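Local coordinates for protein neural cell adhesion molecule 1, 140 kDa isoform (Homo sapiens, PDB 2E3V) that probably mediates adhesion between neural cells as a membrane glycoprotein, seen here as its first fibronectin type III domain, at residues K40-W45 with K90-I95; E51-K56 with T79-L84; K56-K61 with V69-L74. All coordinates share one frame; numbering follows the deposited sequence.

Contact 1. Residues K40-W45 with K90-I95; sequences KYKAEW and KGLGEI
K42, I95 and L92 bury most of the surface in this contact, with E44 beside them. The K42 side chain rises toward 90-95, and it is the root of the chain that touches: K42 CB lies 4.4 Å from L92 CD1, one of the two methyls at the tip of the leucine. I95 arrives from further along its segment. Its CD1 methyl settles 4.5 Å from K42 O and, more closely, 3.4 Å from E44 OE2, while I95 CG1 stands 4.0 Å from that same oxygen. The glutamate and isoleucine side chains cross at about a right angle and meet at their ends, the isoleucine through CG1 and CD1, the glutamate through its carboxylate. No hydrogen bond spans the two segments, and the contact is van der Waals packing of aliphatic groups, with methyl-to-oxygen approaches, near the surface of the domain. The carboxylate of E44 is not held by this methyl: its polar partner is R83, with which OE2 makes a salt bridge. R83 belongs to strand 79-88, which lies between strands 38-47 and 91-102 in the antiparallel four-stranded sheet of this fibronectin type III domain. The contact therefore reaches over that middle strand, where I95 also packs on R83 and A85, while on the other flank of strand 38-47 K42 rests against W57 of strand 54-59.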
loop_
_atom_site.group_PDB
_atom_site.type_symbol
_atom_site.label_atom_id
_atom_site.label_comp_id
_atom_site.label_asym_id
_atom_site.label_seq_id
_atom_site.Cartn_x
_atom_site.Cartn_y
_atom_site.Cartn_z
ATOM N N LYS A 40 4.678 -10.671 -5.545
ATOM C CA LYS A 40 3.545 -10.044 -4.893
ATOM C C LYS A 40 3.988 -8.848 -4.064
ATOM O O LYS A 40 5.178 -8.665 -3.812
ATOM C CB LYS A 40 2.877 -11.043 -3.936
ATOM C CG LYS A 40 2.496 -12.398 -4.531
ATOM C CD LYS A 40 1.334 -12.291 -5.498
ATOM C CE LYS A 40 1.032 -13.646 -6.119
ATOM N NZ LYS A 40 -0.152 -13.569 -7.015
ATOM N N TYR A 41 3.010 -8.052 -3.634
ATOM C CA TYR A 41 3.237 -6.979 -2.670
ATOM C C TYR A 41 2.281 -7.199 -1.518
ATOM O O TYR A 41 1.185 -7.730 -1.706
ATOM C CB TYR A 41 2.976 -5.591 -3.267
ATOM C CG TYR A 41 3.953 -5.215 -4.343
ATOM C CD1 TYR A 41 5.188 -4.654 -4.017
ATOM C CD2 TYR A 41 3.649 -5.421 -5.682
ATOM C CE1 TYR A 41 6.100 -4.312 -5.007
ATOM C CE2 TYR A 41 4.553 -5.086 -6.678
ATOM C CZ TYR A 41 5.772 -4.532 -6.329
ATOM O OH TYR A 41 6.667 -4.196 -7.302
ATOM N N LYS A 42 2.716 -6.809 -0.330
ATOM C CA LYS A 42 1.869 -6.857 0.846
ATOM C C LYS A 42 1.809 -5.449 1.409
ATOM O O LYS A 42 2.845 -4.841 1.716
ATOM C CB LYS A 42 2.405 -7.842 1.882
ATOM C CG LYS A 42 1.454 -8.036 3.078
ATOM C CD LYS A 42 1.975 -9.074 4.046
ATOM C CE LYS A 42 0.947 -9.352 5.123
ATOM N NZ LYS A 42 1.375 -10.389 6.124
ATOM N N ALA A 43 0.595 -4.920 1.488
ATOM C CA ALA A 43 0.350 -3.618 2.076
ATOM C C ALA A 43 -0.158 -3.799 3.498
ATOM O O ALA A 43 -0.868 -4.765 3.799
ATOM C CB ALA A 43 -0.668 -2.860 1.265
ATOM N N GLU A 44 0.224 -2.876 4.374
ATOM C CA GLU A 44 -0.291 -2.846 5.743
ATOM C C GLU A 44 -0.719 -1.421 6.036
ATOM O O GLU A 44 -0.073 -0.479 5.595
ATOM C CB GLU A 44 0.771 -3.295 6.749
ATOM C CG GLU A 44 1.157 -4.764 6.622
ATOM C CD GLU A 44 2.227 -5.185 7.615
ATOM O OE1 GLU A 44 2.075 -6.254 8.234
ATOM O OE2 GLU A 44 3.224 -4.451 7.782
ATOM N N TRP A 45 -1.817 -1.260 6.762
ATOM C CA TRP A 45 -2.299 0.072 7.104
ATOM C C TRP A 45 -2.936 0.033 8.488
ATOM O O TRP A 45 -3.340 -1.027 8.972
ATOM C CB TRP A 45 -3.274 0.613 6.044
ATOM C CG TRP A 45 -4.512 -0.229 5.897
ATOM C CD1 TRP A 45 -5.733 -0.017 6.482
ATOM C CD2 TRP A 45 -4.630 -1.440 5.144
ATOM N NE1 TRP A 45 -6.605 -1.022 6.127
ATOM C CE2 TRP A 45 -5.952 -1.905 5.305
ATOM C CE3 TRP A 45 -3.741 -2.179 4.343
ATOM C CZ2 TRP A 45 -6.413 -3.079 4.695
ATOM C CZ3 TRP A 45 -4.203 -3.341 3.733
ATOM C CH2 TRP A 45 -5.526 -3.778 3.915
ATOM N N LYS A 90 12.702 -15.534 -3.159
ATOM C CA LYS A 90 13.549 -15.660 -1.971
ATOM C C LYS A 90 12.792 -15.358 -0.672
ATOM O O LYS A 90 13.233 -15.743 0.414
ATOM C CB LYS A 90 14.789 -14.772 -2.099
ATOM N N GLY A 91 11.660 -14.670 -0.789
ATOM C CA GLY A 91 10.822 -14.361 0.366
ATOM C C GLY A 91 10.336 -12.927 0.428
ATOM O O GLY A 91 10.569 -12.130 -0.490
ATOM N N LEU A 92 9.638 -12.609 1.515
ATOM C CA LEU A 92 9.125 -11.266 1.741
ATOM C C LEU A 92 10.276 -10.357 2.164
ATOM O O LEU A 92 11.044 -10.695 3.067
ATOM C CB LEU A 92 8.025 -11.286 2.809
ATOM C CG LEU A 92 7.183 -10.029 3.055
ATOM C CD1 LEU A 92 6.438 -9.593 1.805
ATOM C CD2 LEU A 92 6.206 -10.264 4.207
ATOM N N GLY A 93 10.396 -9.215 1.495
ATOM C CA GLY A 93 11.453 -8.257 1.784
ATOM C C GLY A 93 11.086 -7.339 2.929
ATOM O O GLY A 93 10.005 -7.461 3.510
ATOM N N GLU A 94 11.989 -6.416 3.250
ATOM C CA GLU A 94 11.780 -5.457 4.333
ATOM C C GLU A 94 10.598 -4.548 4.027
ATOM O O GLU A 94 10.388 -4.151 2.877
ATOM C CB GLU A 94 13.044 -4.631 4.573
ATOM N N ILE A 95 9.818 -4.248 5.064
ATOM C CA ILE A 95 8.667 -3.365 4.946
ATOM C C ILE A 95 9.158 -1.936 4.680
ATOM O O ILE A 95 10.237 -1.554 5.130
ATOM C CB ILE A 95 7.745 -3.455 6.211
ATOM C CG1 ILE A 95 6.353 -2.897 5.928
ATOM C CG2 ILE A 95 8.389 -2.809 7.459
ATOM C CD1 ILE A 95 5.402 -3.879 5.255
#

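Contact 2. Residues E51-K56 with T79-L84; sequences EVWHSK and TYAVRL
W53 and R83 lie flat against each other: the guanidinium plane of R83 is tilted by just 6° from the indole, and their centres are 3.7 Å apart. The side chains cross at about a right angle, the arginine running over one face of the ring. R83 CD sits over the six-membered ring as a CH-pi contact, 4.0 Å from its centroid, and R83 CZ lies 3.7 Å from the same centroid, 17° off the ring normal, which makes a cation-pi pair. Further out, R83 NH2 reaches over the pyrrole side and comes within 3.5 Å of W53 NE1; both are donors, and no hydrogen bond joins them. The arginine gains this position because CG is placed between the backbone N and the carbonyl carbon (chi1 55°) and the chain then runs extended to NE. A81, two residues back on the same strand, adds its methyl obliquely to the far end of the indole, A81 CB being 3.7 Å from W53 CH2. At the ring edge, V82 N stands near the indole plane, 4.4 Å from W53 CZ3. Strand 38-47 lies between the two segments in the sheet, and W53 bridges it from the loop leading into strand 54-59, resting on R46 as it crosses. With E44 pairing to NE and the indole covering one face, rotation of the guanidinium is probably restricted, and its positive charge is probably stabilised by both the anion and the pi electrons.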
loop_
_atom_site.group_PDB
_atom_site.type_symbol
_atom_site.label_atom_id
_atom_site.label_comp_id
_atom_site.label_asym_id
_atom_site.label_seq_id
_atom_site.Cartn_x
_atom_site.Cartn_y
_atom_site.Cartn_z
ATOM N N GLU A 51 -3.711 -0.193 17.195
ATOM C CA GLU A 51 -2.423 -0.845 17.436
ATOM C C GLU A 51 -2.127 -1.901 16.375
ATOM O O GLU A 51 -0.981 -2.070 15.960
ATOM C CB GLU A 51 -2.369 -1.489 18.828
ATOM C CG GLU A 51 -2.393 -0.512 20.011
ATOM C CD GLU A 51 -1.188 0.427 20.061
ATOM O OE1 GLU A 51 -1.281 1.466 20.750
ATOM O OE2 GLU A 51 -0.150 0.137 19.426
ATOM N N VAL A 52 -3.170 -2.592 15.928
ATOM C CA VAL A 52 -3.025 -3.667 14.955
ATOM C C VAL A 52 -3.063 -3.137 13.518
ATOM O O VAL A 52 -3.884 -2.280 13.170
ATOM C CB VAL A 52 -4.093 -4.774 15.168
ATOM C CG1 VAL A 52 -3.924 -5.916 14.158
ATOM C CG2 VAL A 52 -4.019 -5.325 16.592
ATOM N N TRP A 53 -2.150 -3.641 12.697
ATOM C CA TRP A 53 -2.110 -3.308 11.285
ATOM C C TRP A 53 -2.995 -4.266 10.497
ATOM O O TRP A 53 -2.948 -5.481 10.709
ATOM C CB TRP A 53 -0.679 -3.421 10.749
ATOM C CG TRP A 53 0.258 -2.428 11.322
ATOM C CD1 TRP A 53 0.870 -2.485 12.539
ATOM C CD2 TRP A 53 0.714 -1.228 10.697
ATOM N NE1 TRP A 53 1.668 -1.385 12.717
ATOM C CE2 TRP A 53 1.594 -0.597 11.602
ATOM C CE3 TRP A 53 0.459 -0.618 9.462
ATOM C CZ2 TRP A 53 2.230 0.613 11.311
ATOM C CZ3 TRP A 53 1.091 0.589 9.171
ATOM C CH2 TRP A 53 1.967 1.190 10.097
ATOM N N HIS A 54 -3.797 -3.722 9.590
ATOM C CA HIS A 54 -4.531 -4.550 8.648
ATOM C C HIS A 54 -3.550 -4.815 7.504
ATOM O O HIS A 54 -2.570 -4.089 7.350
ATOM C CB HIS A 54 -5.774 -3.831 8.125
ATOM C CG HIS A 54 -6.804 -3.541 9.174
ATOM N ND1 HIS A 54 -7.496 -4.533 9.831
ATOM C CD2 HIS A 54 -7.281 -2.368 9.654
ATOM C CE1 HIS A 54 -8.339 -3.988 10.692
ATOM N NE2 HIS A 54 -8.233 -2.674 10.599
ATOM N N SER A 55 -3.795 -5.849 6.709
ATOM C CA SER A 55 -2.908 -6.137 5.585
ATOM C C SER A 55 -3.689 -6.733 4.435
ATOM O O SER A 55 -4.771 -7.270 4.625
ATOM C CB SER A 55 -1.825 -7.127 5.995
ATOM O OG SER A 55 -2.418 -8.366 6.315
ATOM N N LYS A 56 -3.122 -6.640 3.244
ATOM C CA LYS A 56 -3.730 -7.242 2.071
ATOM C C LYS A 56 -2.613 -7.542 1.082
ATOM O O LYS A 56 -1.612 -6.815 1.015
ATOM C CB LYS A 56 -4.777 -6.311 1.449
ATOM C CG LYS A 56 -5.486 -6.903 0.243
ATOM C CD LYS A 56 -6.655 -6.052 -0.195
ATOM C CE LYS A 56 -7.355 -6.693 -1.367
ATOM N NZ LYS A 56 -8.641 -6.011 -1.681
ATOM N N THR A 79 -7.323 9.271 9.563
ATOM C CA THR A 79 -5.903 9.236 9.222
ATOM C C THR A 79 -5.341 7.829 9.399
ATOM O O THR A 79 -5.576 7.185 10.419
ATOM C CB THR A 79 -5.095 10.284 10.015
ATOM O OG1 THR A 79 -5.604 11.589 9.717
ATOM C CG2 THR A 79 -3.613 10.239 9.642
ATOM N N TYR A 80 -4.632 7.359 8.372
ATOM C CA TYR A 80 -4.006 6.042 8.347
ATOM C C TYR A 80 -2.516 6.117 8.061
ATOM O O TYR A 80 -2.065 6.971 7.302
ATOM C CB TYR A 80 -4.613 5.173 7.239
ATOM C CG TYR A 80 -6.042 4.783 7.469
ATOM C CD1 TYR A 80 -6.358 3.589 8.112
ATOM C CD2 TYR A 80 -7.083 5.610 7.053
ATOM C CE1 TYR A 80 -7.680 3.232 8.341
ATOM C CE2 TYR A 80 -8.406 5.259 7.268
ATOM C CZ TYR A 80 -8.697 4.066 7.911
ATOM O OH TYR A 80 -10.005 3.720 8.140
ATOM N N ALA A 81 -1.766 5.212 8.679
ATOM C CA ALA A 81 -0.391 4.973 8.301
ATOM C C ALA A 81 -0.485 3.863 7.280
ATOM O O ALA A 81 -1.387 3.027 7.353
ATOM C CB ALA A 81 0.423 4.498 9.504
ATOM N N VAL A 82 0.418 3.858 6.311
ATOM C CA VAL A 82 0.434 2.791 5.327
ATOM C C VAL A 82 1.877 2.444 4.989
ATOM O O VAL A 82 2.751 3.324 4.943
ATOM C CB VAL A 82 -0.400 3.137 4.051
ATOM C CG1 VAL A 82 0.111 4.404 3.365
ATOM C CG2 VAL A 82 -0.427 1.956 3.070
ATOM N N ARG A 83 2.126 1.157 4.794
ATOM C CA ARG A 83 3.449 0.686 4.408
ATOM C C ARG A 83 3.305 -0.522 3.495
ATOM O O ARG A 83 2.231 -1.147 3.433
ATOM C CB ARG A 83 4.293 0.347 5.637
ATOM C CG ARG A 83 3.648 -0.658 6.570
ATOM C CD ARG A 83 4.413 -0.736 7.876
ATOM N NE ARG A 83 3.950 -1.837 8.713
ATOM C CZ ARG A 83 4.366 -2.063 9.957
ATOM N NH1 ARG A 83 5.266 -1.265 10.518
ATOM N NH2 ARG A 83 3.882 -3.097 10.641
ATOM N N LEU A 84 4.389 -0.842 2.797
ATOM C CA LEU A 84 4.384 -1.871 1.768
ATOM C C LEU A 84 5.640 -2.707 1.796
ATOM O O LEU A 84 6.710 -2.208 2.103
ATOM C CB LEU A 84 4.331 -1.198 0.394
ATOM C CG LEU A 84 3.086 -0.933 -0.430
ATOM C CD1 LEU A 84 1.835 -0.611 0.373
ATOM C CD2 LEU A 84 3.430 0.191 -1.372
#

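Contact 3. Residues K56-K61 with V69-L74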
loop_
_atom_site.group_PDB
_atom_site.type_symbol
_atom_site.label_atom_id
_atom_site.label_comp_id
_atom_site.label_asym_id
_atom_site.label_seq_id
_atom_site.Cartn_x
_atom_site.Cartn_y
_atom_site.Cartn_z
ATOM N N LYS A 56 -3.122 -6.640 3.244
ATOM C CA LYS A 56 -3.730 -7.242 2.071
ATOM C C LYS A 56 -2.613 -7.542 1.082
ATOM O O LYS A 56 -1.612 -6.815 1.015
ATOM C CB LYS A 56 -4.777 -6.311 1.449
ATOM C CG LYS A 56 -5.486 -6.903 0.243
ATOM C CD LYS A 56 -6.655 -6.052 -0.195
ATOM C CE LYS A 56 -7.355 -6.693 -1.367
ATOM N NZ LYS A 56 -8.641 -6.011 -1.681
ATOM N N TRP A 57 -2.773 -8.639 0.349
ATOM C CA TRP A 57 -1.804 -9.022 -0.670
ATOM C C TRP A 57 -2.266 -8.572 -2.048
ATOM O O TRP A 57 -3.474 -8.502 -2.328
ATOM C CB TRP A 57 -1.612 -10.536 -0.659
ATOM C CG TRP A 57 -0.824 -11.036 0.501
ATOM C CD1 TRP A 57 -1.302 -11.386 1.736
ATOM C CD2 TRP A 57 0.587 -11.263 0.535
ATOM N NE1 TRP A 57 -0.269 -11.819 2.537
ATOM C CE2 TRP A 57 0.901 -11.752 1.824
ATOM C CE3 TRP A 57 1.626 -11.094 -0.404
ATOM C CZ2 TRP A 57 2.209 -12.081 2.204
ATOM C CZ3 TRP A 57 2.920 -11.425 -0.025
ATOM C CH2 TRP A 57 3.198 -11.916 1.268
ATOM N N TYR A 58 -1.292 -8.323 -2.918
ATOM C CA TYR A 58 -1.538 -7.825 -4.257
ATOM C C TYR A 58 -0.588 -8.496 -5.226
ATOM O O TYR A 58 0.591 -8.662 -4.927
ATOM C CB TYR A 58 -1.274 -6.308 -4.315
ATOM C CG TYR A 58 -2.154 -5.509 -3.390
ATOM C CD1 TYR A 58 -3.383 -5.007 -3.833
ATOM C CD2 TYR A 58 -1.780 -5.283 -2.065
ATOM C CE1 TYR A 58 -4.198 -4.287 -2.984
ATOM C CE2 TYR A 58 -2.597 -4.576 -1.202
ATOM C CZ TYR A 58 -3.805 -4.076 -1.668
ATOM O OH TYR A 58 -4.614 -3.355 -0.821
ATOM N N ASP A 59 -1.115 -8.876 -6.384
ATOM C CA ASP A 59 -0.311 -9.479 -7.413
ATOM C C ASP A 59 0.638 -8.424 -7.975
ATOM O O ASP A 59 0.220 -7.290 -8.234
ATOM C CB ASP A 59 -1.184 -10.029 -8.529
ATOM C CG ASP A 59 -0.367 -10.703 -9.598
ATOM O OD1 ASP A 59 0.264 -11.744 -9.295
ATOM O OD2 ASP A 59 -0.348 -10.180 -10.732
ATOM N N ALA A 60 1.907 -8.789 -8.144
ATOM C CA ALA A 60 2.906 -7.829 -8.639
ATOM C C ALA A 60 2.651 -7.417 -10.084
ATOM O O ALA A 60 2.791 -6.247 -10.424
ATOM C CB ALA A 60 4.328 -8.366 -8.490
ATOM N N LYS A 61 2.280 -8.369 -10.931
ATOM C CA LYS A 61 2.063 -8.061 -12.348
ATOM C C LYS A 61 0.984 -6.984 -12.473
ATOM O O LYS A 61 1.165 -5.980 -13.154
ATOM C CB LYS A 61 1.671 -9.320 -13.132
ATOM C CG LYS A 61 1.827 -9.188 -14.626
ATOM C CD LYS A 61 1.170 -10.344 -15.359
ATOM C CE LYS A 61 1.817 -10.566 -16.718
ATOM N NZ LYS A 61 1.987 -9.307 -17.498
ATOM N N VAL A 69 -1.253 -0.035 -5.439
ATOM C CA VAL A 69 -2.164 -0.934 -4.731
ATOM C C VAL A 69 -3.305 -0.088 -4.159
ATOM O O VAL A 69 -3.103 1.052 -3.751
ATOM C CB VAL A 69 -1.460 -1.790 -3.630
ATOM C CG1 VAL A 69 -0.419 -2.714 -4.269
ATOM C CG2 VAL A 69 -0.841 -0.926 -2.543
ATOM N N THR A 70 -4.508 -0.638 -4.157
ATOM C CA THR A 70 -5.645 0.080 -3.630
ATOM C C THR A 70 -6.075 -0.584 -2.338
ATOM O O THR A 70 -6.293 -1.794 -2.288
ATOM C CB THR A 70 -6.817 0.109 -4.618
ATOM O OG1 THR A 70 -6.388 0.745 -5.823
ATOM C CG2 THR A 70 -8.017 0.883 -4.033
ATOM N N ILE A 71 -6.164 0.223 -1.297
ATOM C CA ILE A 71 -6.636 -0.231 -0.002
ATOM C C ILE A 71 -8.102 0.142 0.074
ATOM O O ILE A 71 -8.483 1.256 -0.290
ATOM C CB ILE A 71 -5.865 0.432 1.141
ATOM C CG1 ILE A 71 -4.375 0.091 1.036
ATOM C CG2 ILE A 71 -6.462 0.001 2.492
ATOM C CD1 ILE A 71 -3.499 0.961 1.882
ATOM N N VAL A 72 -8.924 -0.798 0.528
ATOM C CA VAL A 72 -10.367 -0.587 0.598
ATOM C C VAL A 72 -10.886 -0.849 2.012
ATOM O O VAL A 72 -10.145 -1.324 2.868
ATOM C CB VAL A 72 -11.132 -1.465 -0.439
ATOM C CG1 VAL A 72 -10.555 -1.257 -1.853
ATOM C CG2 VAL A 72 -11.099 -2.944 -0.047
ATOM N N GLY A 73 -12.145 -0.505 2.248
ATOM C CA GLY A 73 -12.795 -0.756 3.538
ATOM C C GLY A 73 -12.330 0.185 4.623
ATOM O O GLY A 73 -12.348 -0.163 5.810
ATOM N N LEU A 74 -11.915 1.381 4.212
ATOM C CA LEU A 74 -11.456 2.405 5.143
ATOM C C LEU A 74 -12.605 3.265 5.659
ATOM O O LEU A 74 -13.691 3.277 5.080
ATOM C CB LEU A 74 -10.417 3.292 4.469
ATOM C CG LEU A 74 -9.208 2.562 3.885
ATOM C CD1 LEU A 74 -8.304 3.554 3.177
ATOM C CD2 LEU A 74 -8.460 1.802 4.977
HETATM O O HOH W 1 -8.035 -3.598 -3.256
#
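With CG anti to its carbonyl carbon (chi1 -61°) and the ring plane turned roughly perpendicular to the CA-CB-CG plane (chi2 -91°), Y58 sends its phenol across to strand 68-71. V69 CB lies over one face of the ring, and the valine's own first torsion, with CG1 anti to the carbonyl carbon, turns that methyl onto the same face. V69 CB stands 3.5 Å from the ring centroid, almost on the normal, in a CH-pi contact, while V69 CG1 presses closer to the root of the ring, 3.4 Å from Y58 CG. At the far end Y58 OH donates a hydrogen bond of 2.7 Å to T70 O, approaching from above the carbonyl plane at a C=O...donor angle of 118°. Strands 54-59 and 68-71 are edge strands of the two sheets of the fibronectin type III beta-sandwich, and Y58 bridges them. The axes of the short segments 56-59 and 69-71 run roughly antiparallel and approach to 8.5 Å, and side chains rather than backbone bonds join them. V69 and I71 also pack on V25 of the three-stranded sheet, and I71 CG1 comes within 3.9 Å of Y58 OH. T70 O has a second partner, a water that donates to it at 2.7 Å and accepts from K56 NZ at 2.9 Å, tying the extended lysine to the same carbonyl. The same NZ also lies 4.3 Å from V72 CG2.

How the contacts relate
The three contacts are nested along the chain: contact 3 lies within the loop closed by contact 2, which lies within that closed by contact 1, and their centres are each about 12 Å from the others. Contacts 1 and 2, linked through E44 and R83, each pair strands two apart in the four-stranded sheet. Contact 3 links this sheet to the three-stranded one, and I71 packs on both V82 of contact 2 and W45 of contact 1. Contacts 2 and 3 both use strand 54-59, their segments overlapping at K56, which touches its partner segment in contact 3. Together they bind the sheet across its strands and the sandwich across its sheets, within a single fibronectin type III domain.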